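Local coordinates for protein glutamine synthetase (Streptomyces coelicolor, PDB 4BAX) that belongs to the glutamine synthetase family, combining a beta-grasp domain with a glutamine synthetase catalytic domain, in an assembly of ten chains, at residues T233-K238 with G310-R315; E252-G257 with D332-A337; D262-Y267 with D314-A319. All coordinates share one frame; numbering follows the deposited sequence.

Contact 1: T233-K238 with G310-R315; sequences TNFSTK and GYIEDR
Asn234 and Tyr311 stand side by side, pointing the same way, with the amide turned almost perpendicular to the phenol ring (82° between planes). The asparagine has CG beside its backbone N, anti to the carbonyl carbon (chi1 -58°), which carries OD1 to 3.6 Å from Tyr311 CE2 and 3.7 Å from Glu313 CB. Tyr311 has CG in the crowded position between backbone N and carbonyl carbon, and this lays its flat ring alongside the short amide. Glu313, also beside Asn234, is extended instead and suits its place as acceptor for two arginines: its OE1 receives Arg315 NH1 at 2.7 Å, from above the carboxylate plane, and forms a second salt bridge with Arg299. All this rests on the large catalytic-domain sheet, in which strand 231-236 also pairs with strand 110-121 and strand 312-314 with strand 298-300. Thr233 and Asp314 form one antiparallel hydrogen-bonded pair (Asp314 N to Thr233 O, 2.8 Å), Phe235 and Ile312 the next (Phe235 N to Ile312 O, 3.0 Å), with Asn234 and Glu313 a non-hydrogen-bonded pair between them. On the other face, the Phe235-Ile312 end is apolar, packed by Met240 and Cys334; Phe235 has CG anti to its backbone N (chi1 164°), and Ile312 CG1 lies at the ring edge, 4.3 Å from Phe235 CD2. The Thr233-Asp314 end is polar, its carboxylate bonded to Tyr267 and Arg316.

Contact 2: E252-G257 with D332-A337; sequences ESLGEG and DTCCTA
Ser253 is small enough to let two helical backbones approach closely: its CB lies 3.5 Å from the CB of Ala337, whose side chain is a single methyl. The serine holds OG in the crowded position between backbone N and carbonyl carbon, 3.6 Å from Cys334 CA and 3.7 Å from Cys334 SG. Leu254 also touches that sulfur, its CG 4.0 Å from Cys334 SG, while its CD2 crosses obliquely to Thr333 CG2 at 4.1 Å. No hydrogen bond joins the segments; they meet by van der Waals contact, in part between carbon and sulfur groups, and the branched leucine suits a place where one side chain must touch both a thiol and a methyl. In the fold, a type I turn from Ser253 to Glu256 lies against the long C-terminal helix 323-341, where a wider pi-type turn spans 332-335. Outside partners account for the polar ends. Ser253 OG is hydrogen-bonded to Ala250 O, one turn back in the chain, so its polar end is satisfied while CB packs. Thr333 divides its branches: the methyl is anti to the backbone N and lies 3.5 Å from Ser253 O, whereas the hydroxyl sits beside that N and is paired with His263 NE2. Leu254 is further enclosed by Tyr287, His263 and Arg316.

Contact 3: D262-Y267 with D314-A319; sequences DHVKNY and DRRPNA
A type I turn from Val264 to Tyr267 ends helix 259-264 and presents the Tyr267 carbonyl to the irregular chain after strand 312-314, where Asn318 N donates to Tyr267 O at 3.0 Å, nearly along the C=O axis. The Tyr267 side chain reaches back into the contact. Pro317 lies alongside and sets CG over one ring face, 3.8 Å from the centroid, a CH-pi contact well served by a compact, puckered proline ring; the backbone of His263 lies over the opposite face. At the ring edge, Arg316 CB comes within 3.5 Å of Tyr267 CE2. Beyond CB the arginine bends at chi3 (-66°), which folds its guanidinium back toward Asp314 and turns one face to that same CE2, the guanidinium and the Tyr267 ring planes 75° apart. Val264 CG2 packs on Arg316 CD. The grip on Asp314 is side-on: Arg316 NE meets the syn lone pair of Asp314 OD1 at 3.1 Å, and Arg316 NH2 forms a salt bridge to Asp314 OD2 at 3.0 Å. Arg316 N also donates to OD1, closing an Asx turn. Tyr267 meets the carboxylate tip to tip, OH donating to Asp314 OD2 at 2.6 Å, and its oxygen in turn accepts from His263 ND1 at 3.0 Å, a nearly straight bond (169°) lying in the imidazole plane. With NE2 held by Thr333, both ring nitrogens are bonded and the imidazole is probably fixed in rotation; Asn318 OD1 is bonded to Arg274. Four donors thus share the two oxygens of a buried carboxylate, an environment that should keep Asp314 ionised, while the histidine-to-tyrosine-to-aspartate chain would polarise the phenol O-H toward Asp314.

How the contacts relate
All three contacts are buried and none is a surface patch, but they lie at different distances from the centre of the chain: the centre of contact 3 about 11 Å away, that of contact 1 about 15 Å and that of contact 2 about 21 Å. Contact 1 is backbone pairing within a sheet, contact 2 packing of the Ser253-Leu254 region on a helix, and contact 3 a charged, hydrogen-bonded junction between the end of helix 259-264 with its turn and a loop. Contacts 1 and 3 share Asp314 and Arg315, so strand runs into loop. Contact 2 meets contact 1 through Phe235 on Cys334, and contact 3, nested inside the loop closed by contact 2, through Leu254 on His263.

Contact 1: T233-K238 with G310-R315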
loop_
_atom_site.group_PDB
_atom_site.type_symbol
_atom_site.label_atom_id
_atom_site.label_comp_id
_atom_site.label_asym_id
_atom_site.label_seq_id
_atom_site.Cartn_x
_atom_site.Cartn_y
_atom_site.Cartn_z
ATOM N N THR A 233 -17.362 30.340 31.225
ATOM C CA THR A 233 -17.219 30.314 32.672
ATOM C C THR A 233 -18.492 30.810 33.366
ATOM O O THR A 233 -18.995 31.904 33.096
ATOM C CB THR A 233 -15.999 31.124 33.118
ATOM O OG1 THR A 233 -14.848 30.670 32.391
ATOM C CG2 THR A 233 -15.767 30.939 34.606
ATOM N N ASN A 234 -19.005 29.955 34.242
ATOM C CA ASN A 234 -20.193 30.235 35.025
ATOM C C ASN A 234 -19.773 30.706 36.403
ATOM O O ASN A 234 -18.940 30.076 37.067
ATOM C CB ASN A 234 -21.062 28.981 35.145
ATOM C CG ASN A 234 -21.472 28.428 33.789
ATOM O OD1 ASN A 234 -22.086 29.123 32.966
ATOM N ND2 ASN A 234 -21.097 27.175 33.532
ATOM N N PHE A 235 -20.359 31.818 36.823
ATOM C CA PHE A 235 -19.934 32.465 38.046
ATOM C C PHE A 235 -21.070 33.015 38.893
ATOM O O PHE A 235 -22.009 33.618 38.358
ATOM C CB PHE A 235 -18.953 33.576 37.710
ATOM C CG PHE A 235 -18.746 34.538 38.820
ATOM C CD1 PHE A 235 -17.968 34.204 39.908
ATOM C CD2 PHE A 235 -19.359 35.787 38.786
ATOM C CE1 PHE A 235 -17.774 35.105 40.934
ATOM C CE2 PHE A 235 -19.174 36.693 39.817
ATOM C CZ PHE A 235 -18.379 36.353 40.892
ATOM N N SER A 236 -20.956 32.837 40.207
ATOM C CA SER A 236 -21.915 33.406 41.152
ATOM C C SER A 236 -21.266 33.607 42.516
ATOM O O SER A 236 -20.256 32.983 42.853
ATOM C CB SER A 236 -23.186 32.531 41.289
ATOM O OG SER A 236 -22.974 31.362 42.089
ATOM N N THR A 237 -21.898 34.466 43.303
ATOM C CA THR A 237 -21.533 34.688 44.685
ATOM C C THR A 237 -22.803 34.361 45.448
ATOM O O THR A 237 -23.845 34.151 44.822
ATOM C CB THR A 237 -21.159 36.155 44.959
ATOM O OG1 THR A 237 -22.276 37.001 44.627
ATOM C CG2 THR A 237 -19.894 36.570 44.179
ATOM N N LYS A 238 -22.731 34.338 46.782
ATOM C CA LYS A 238 -23.890 34.000 47.609
ATOM C C LYS A 238 -25.028 34.987 47.311
ATOM O O LYS A 238 -26.193 34.586 47.156
ATOM C CB LYS A 238 -23.516 34.043 49.088
ATOM C CG LYS A 238 -24.587 33.521 50.040
ATOM C CD LYS A 238 -24.188 33.721 51.515
ATOM C CE LYS A 238 -23.996 35.210 51.868
ATOM N NZ LYS A 238 -25.258 36.025 51.939
ATOM N N GLY A 310 -29.395 33.419 40.627
ATOM C CA GLY A 310 -28.614 32.508 39.808
ATOM C C GLY A 310 -27.147 32.862 39.645
ATOM O O GLY A 310 -26.442 33.138 40.623
ATOM N N TYR A 311 -26.678 32.780 38.400
ATOM C CA TYR A 311 -25.275 33.024 38.035
ATOM C C TYR A 311 -25.256 33.762 36.713
ATOM O O TYR A 311 -26.297 33.945 36.081
ATOM C CB TYR A 311 -24.528 31.689 37.882
ATOM C CG TYR A 311 -25.138 30.790 36.819
ATOM C CD1 TYR A 311 -26.298 30.058 37.093
ATOM C CD2 TYR A 311 -24.623 30.727 35.525
ATOM C CE1 TYR A 311 -26.897 29.247 36.127
ATOM C CE2 TYR A 311 -25.220 29.902 34.545
ATOM C CZ TYR A 311 -26.365 29.167 34.854
ATOM O OH TYR A 311 -26.995 28.341 33.926
ATOM N N ILE A 312 -24.062 34.124 36.258
ATOM C CA ILE A 312 -23.919 34.671 34.918
ATOM C C ILE A 312 -22.909 33.821 34.161
ATOM O O ILE A 312 -22.053 33.168 34.768
ATOM C CB ILE A 312 -23.480 36.165 34.915
ATOM C CG1 ILE A 312 -22.110 36.335 35.568
ATOM C CG2 ILE A 312 -24.522 37.046 35.597
ATOM C CD1 ILE A 312 -21.610 37.779 35.573
ATOM N N GLU A 313 -22.986 33.871 32.836
ATOM C CA GLU A 313 -22.120 33.078 31.986
ATOM C C GLU A 313 -21.260 34.005 31.150
ATOM O O GLU A 313 -21.763 34.810 30.367
ATOM C CB GLU A 313 -22.966 32.182 31.080
ATOM C CG GLU A 313 -22.165 31.477 29.996
ATOM C CD GLU A 313 -23.058 30.759 28.992
ATOM O OE1 GLU A 313 -23.625 31.440 28.104
ATOM O OE2 GLU A 313 -23.166 29.512 29.072
ATOM N N ASP A 314 -19.952 33.888 31.336
ATOM C CA ASP A 314 -19.006 34.638 30.538
ATOM C C ASP A 314 -18.597 33.791 29.345
ATOM O O ASP A 314 -17.933 32.756 29.511
ATOM C CB ASP A 314 -17.779 34.995 31.381
ATOM C CG ASP A 314 -16.876 36.019 30.700
ATOM O OD1 ASP A 314 -16.991 36.176 29.465
ATOM O OD2 ASP A 314 -16.041 36.665 31.384
ATOM N N ARG A 315 -18.999 34.233 28.149
ATOM C CA ARG A 315 -18.779 33.454 26.931
ATOM C C ARG A 315 -17.458 33.810 26.215
ATOM O O ARG A 315 -17.126 33.203 25.195
ATOM C CB ARG A 315 -19.968 33.629 25.982
ATOM C CG ARG A 315 -21.319 33.315 26.627
ATOM C CD ARG A 315 -22.489 33.652 25.700
ATOM N NE ARG A 315 -22.445 32.837 24.489
ATOM C CZ ARG A 315 -22.921 31.591 24.398
ATOM N NH1 ARG A 315 -23.519 31.019 25.444
ATOM N NH2 ARG A 315 -22.830 30.919 23.248
#

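Contact 2: E252-G257 with D332-A337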
loop_
_atom_site.group_PDB
_atom_site.type_symbol
_atom_site.label_atom_id
_atom_site.label_comp_id
_atom_site.label_asym_id
_atom_site.label_seq_id
_atom_site.Cartn_x
_atom_site.Cartn_y
_atom_site.Cartn_z
ATOM N N GLU A 252 -22.729 44.296 34.907
ATOM C CA GLU A 252 -22.308 45.652 34.587
ATOM C C GLU A 252 -20.818 45.916 34.892
ATOM O O GLU A 252 -20.132 46.612 34.131
ATOM C CB GLU A 252 -23.209 46.699 35.263
ATOM C CG GLU A 252 -24.685 46.585 34.924
ATOM C CD GLU A 252 -25.182 47.756 34.126
ATOM O OE1 GLU A 252 -25.107 48.877 34.670
ATOM O OE2 GLU A 252 -25.650 47.565 32.975
ATOM N N SER A 253 -20.318 45.306 35.969
ATOM C CA SER A 253 -18.932 45.500 36.403
ATOM C C SER A 253 -17.949 45.100 35.309
ATOM O O SER A 253 -16.886 45.706 35.184
ATOM C CB SER A 253 -18.639 44.692 37.675
ATOM O OG SER A 253 -18.431 43.326 37.376
ATOM N N LEU A 254 -18.319 44.092 34.518
ATOM C CA LEU A 254 -17.478 43.585 33.432
ATOM C C LEU A 254 -17.387 44.561 32.254
ATOM O O LEU A 254 -16.480 44.452 31.400
ATOM C CB LEU A 254 -17.951 42.194 32.977
ATOM C CG LEU A 254 -17.792 41.084 34.019
ATOM C CD1 LEU A 254 -18.671 39.860 33.747
ATOM C CD2 LEU A 254 -16.308 40.689 34.076
ATOM N N GLY A 255 -18.334 45.492 32.190
ATOM C CA GLY A 255 -18.333 46.456 31.107
ATOM C C GLY A 255 -17.669 47.781 31.412
ATOM O O GLY A 255 -17.540 48.639 30.519
ATOM N N GLU A 256 -17.236 47.955 32.660
ATOM C CA GLU A 256 -16.691 49.240 33.096
ATOM C C GLU A 256 -15.199 49.429 32.805
ATOM O O GLU A 256 -14.424 48.471 32.814
ATOM C CB GLU A 256 -16.950 49.431 34.602
ATOM C CG GLU A 256 -18.425 49.737 34.917
ATOM C CD GLU A 256 -18.732 49.779 36.410
ATOM O OE1 GLU A 256 -17.787 49.636 37.214
ATOM O OE2 GLU A 256 -19.919 49.954 36.778
ATOM N N GLY A 257 -14.830 50.670 32.491
ATOM C CA GLY A 257 -13.434 51.064 32.390
ATOM C C GLY A 257 -12.615 50.249 31.420
ATOM O O GLY A 257 -12.970 50.098 30.249
ATOM N N ASP A 332 -11.783 39.428 40.974
ATOM C CA ASP A 332 -11.300 40.771 41.253
ATOM C C ASP A 332 -12.341 41.767 40.780
ATOM O O ASP A 332 -12.807 42.603 41.549
ATOM C CB ASP A 332 -9.972 41.048 40.539
ATOM C CG ASP A 332 -9.232 42.253 41.127
ATOM O OD1 ASP A 332 -9.891 43.199 41.590
ATOM O OD2 ASP A 332 -7.985 42.244 41.159
ATOM N N THR A 333 -12.743 41.640 39.529
ATOM C CA THR A 333 -13.650 42.622 38.976
ATOM C C THR A 333 -15.033 42.598 39.620
ATOM O O THR A 333 -15.470 43.591 40.210
ATOM C CB THR A 333 -13.751 42.460 37.432
ATOM O OG1 THR A 333 -12.467 42.691 36.827
ATOM C CG2 THR A 333 -14.814 43.389 36.833
ATOM N N CYS A 334 -15.678 41.440 39.601
ATOM C CA CYS A 334 -17.055 41.341 40.062
ATOM C C CYS A 334 -17.237 41.520 41.570
ATOM O O CYS A 334 -18.061 42.336 42.004
ATOM C CB CYS A 334 -17.671 40.010 39.611
ATOM S SG CYS A 334 -17.704 39.773 37.823
ATOM N N CYS A 335 -16.435 40.792 42.352
ATOM C CA CYS A 335 -16.557 40.802 43.812
ATOM C C CYS A 335 -16.243 42.175 44.395
ATOM O O CYS A 335 -16.841 42.607 45.383
ATOM C CB CYS A 335 -15.642 39.746 44.447
ATOM S SG CYS A 335 -16.136 38.033 44.222
ATOM N N THR A 336 -15.306 42.867 43.755
ATOM C CA THR A 336 -14.953 44.214 44.163
ATOM C C THR A 336 -16.129 45.148 43.916
ATOM O O THR A 336 -16.514 45.922 44.793
ATOM C CB THR A 336 -13.727 44.729 43.393
ATOM O OG1 THR A 336 -12.553 44.063 43.879
ATOM C CG2 THR A 336 -13.566 46.220 43.560
ATOM N N ALA A 337 -16.730 45.036 42.737
ATOM C CA ALA A 337 -17.863 45.875 42.418
ATOM C C ALA A 337 -19.039 45.567 43.335
ATOM O O ALA A 337 -19.729 46.493 43.759
ATOM C CB ALA A 337 -18.252 45.712 40.969
#

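Contact 3: D262-Y267 with D314-A319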
loop_
_atom_site.group_PDB
_atom_site.type_symbol
_atom_site.label_atom_id
_atom_site.label_comp_id
_atom_site.label_asym_id
_atom_site.label_seq_id
_atom_site.Cartn_x
_atom_site.Cartn_y
_atom_site.Cartn_z
ATOM N N ASP A 262 -8.972 44.281 29.806
ATOM C CA ASP A 262 -8.184 43.633 30.847
ATOM C C ASP A 262 -8.437 42.124 30.878
ATOM O O ASP A 262 -7.494 41.329 30.967
ATOM C CB ASP A 262 -8.529 44.228 32.211
ATOM C CG ASP A 262 -7.876 45.576 32.446
ATOM O OD1 ASP A 262 -6.982 45.967 31.651
ATOM O OD2 ASP A 262 -8.248 46.236 33.439
ATOM N N HIS A 263 -9.714 41.735 30.795
ATOM C CA HIS A 263 -10.081 40.318 30.737
ATOM C C HIS A 263 -9.687 39.695 29.397
ATOM O O HIS A 263 -9.020 38.653 29.340
ATOM C CB HIS A 263 -11.583 40.126 30.981
ATOM C CG HIS A 263 -12.007 40.358 32.397
ATOM N ND1 HIS A 263 -12.730 39.429 33.116
ATOM C CD2 HIS A 263 -11.832 41.421 33.217
ATOM C CE1 HIS A 263 -12.963 39.904 34.327
ATOM N NE2 HIS A 263 -12.432 41.112 34.414
ATOM N N VAL A 264 -10.089 40.349 28.315
ATOM C CA VAL A 264 -9.924 39.776 26.995
ATOM C C VAL A 264 -8.458 39.543 26.668
ATOM O O VAL A 264 -8.083 38.498 26.106
ATOM C CB VAL A 264 -10.623 40.634 25.927
ATOM C CG1 VAL A 264 -10.025 40.395 24.536
ATOM C CG2 VAL A 264 -12.152 40.397 25.937
ATOM N N LYS A 265 -7.593 40.435 27.152
ATOM C CA LYS A 265 -6.145 40.205 26.847
ATOM C C LYS A 265 -5.509 39.121 27.685
ATOM O O LYS A 265 -4.333 38.777 27.464
ATOM C CB LYS A 265 -5.310 41.494 26.998
ATOM C CG LYS A 265 -5.194 42.024 28.421
ATOM C CD LYS A 265 -4.294 43.254 28.486
ATOM C CE LYS A 265 -4.261 43.997 29.838
ATOM N NZ LYS A 265 -3.025 44.778 29.687
ATOM N N ASN A 266 -6.255 38.558 28.625
ATOM C CA ASN A 266 -5.785 37.434 29.445
ATOM C C ASN A 266 -6.612 36.180 29.249
ATOM O O ASN A 266 -6.489 35.207 30.012
ATOM C CB ASN A 266 -5.781 37.809 30.933
ATOM C CG ASN A 266 -4.746 38.815 31.283
ATOM O OD1 ASN A 266 -3.571 38.481 31.394
ATOM N ND2 ASN A 266 -5.159 40.065 31.454
ATOM N N TYR A 267 -7.449 36.205 28.218
ATOM C CA TYR A 267 -8.434 35.153 28.014
ATOM C C TYR A 267 -7.987 34.105 27.003
ATOM O O TYR A 267 -8.792 33.290 26.546
ATOM C CB TYR A 267 -9.766 35.761 27.583
ATOM C CG TYR A 267 -10.731 36.040 28.709
ATOM C CD1 TYR A 267 -10.335 35.980 30.042
ATOM C CD2 TYR A 267 -12.050 36.365 28.436
ATOM C CE1 TYR A 267 -11.245 36.249 31.072
ATOM C CE2 TYR A 267 -12.965 36.616 29.451
ATOM C CZ TYR A 267 -12.565 36.565 30.760
ATOM O OH TYR A 267 -13.504 36.839 31.734
ATOM N N ASP A 314 -19.952 33.888 31.336
ATOM C CA ASP A 314 -19.006 34.638 30.538
ATOM C C ASP A 314 -18.597 33.791 29.345
ATOM O O ASP A 314 -17.933 32.756 29.511
ATOM C CB ASP A 314 -17.779 34.995 31.381
ATOM C CG ASP A 314 -16.876 36.019 30.700
ATOM O OD1 ASP A 314 -16.991 36.176 29.465
ATOM O OD2 ASP A 314 -16.041 36.665 31.384
ATOM N N ARG A 315 -18.999 34.233 28.149
ATOM C CA ARG A 315 -18.779 33.454 26.931
ATOM C C ARG A 315 -17.458 33.810 26.215
ATOM O O ARG A 315 -17.126 33.203 25.195
ATOM C CB ARG A 315 -19.968 33.629 25.982
ATOM C CG ARG A 315 -21.319 33.315 26.627
ATOM C CD ARG A 315 -22.489 33.652 25.700
ATOM N NE ARG A 315 -22.445 32.837 24.489
ATOM C CZ ARG A 315 -22.921 31.591 24.398
ATOM N NH1 ARG A 315 -23.519 31.019 25.444
ATOM N NH2 ARG A 315 -22.830 30.919 23.248
ATOM N N ARG A 316 -16.726 34.790 26.733
ATOM C CA ARG A 316 -15.454 35.229 26.134
ATOM C C ARG A 316 -14.204 34.306 26.255
ATOM O O ARG A 316 -13.404 34.271 25.323
ATOM C CB ARG A 316 -15.106 36.626 26.629
ATOM C CG ARG A 316 -16.091 37.686 26.184
ATOM C CD ARG A 316 -15.777 38.988 26.857
ATOM N NE ARG A 316 -16.003 38.851 28.293
ATOM C CZ ARG A 316 -15.591 39.736 29.195
ATOM N NH1 ARG A 316 -14.947 40.828 28.796
ATOM N NH2 ARG A 316 -15.833 39.541 30.492
ATOM N N PRO A 317 -14.008 33.593 27.379
ATOM C CA PRO A 317 -12.705 32.893 27.467
ATOM C C PRO A 317 -12.487 31.778 26.425
ATOM O O PRO A 317 -13.397 31.004 26.074
ATOM C CB PRO A 317 -12.693 32.321 28.900
ATOM C CG PRO A 317 -13.742 33.108 29.651
ATOM C CD PRO A 317 -14.799 33.447 28.621
ATOM N N ASN A 318 -11.263 31.732 25.901
ATOM C CA ASN A 318 -10.867 30.701 24.948
ATOM C C ASN A 318 -10.706 29.360 25.625
ATOM O O ASN A 318 -10.535 29.310 26.840
ATOM C CB ASN A 318 -9.527 31.057 24.343
ATOM C CG ASN A 318 -9.635 32.041 23.214
ATOM O OD1 ASN A 318 -10.728 32.559 22.894
ATOM N ND2 ASN A 318 -8.494 32.306 22.583
ATOM N N ALA A 319 -10.720 28.285 24.833
ATOM C CA ALA A 319 -10.452 26.943 25.354
ATOM C C ALA A 319 -9.032 26.848 25.913
ATOM O O ALA A 319 -8.761 25.978 26.749
ATOM C CB ALA A 319 -10.669 25.892 24.279
#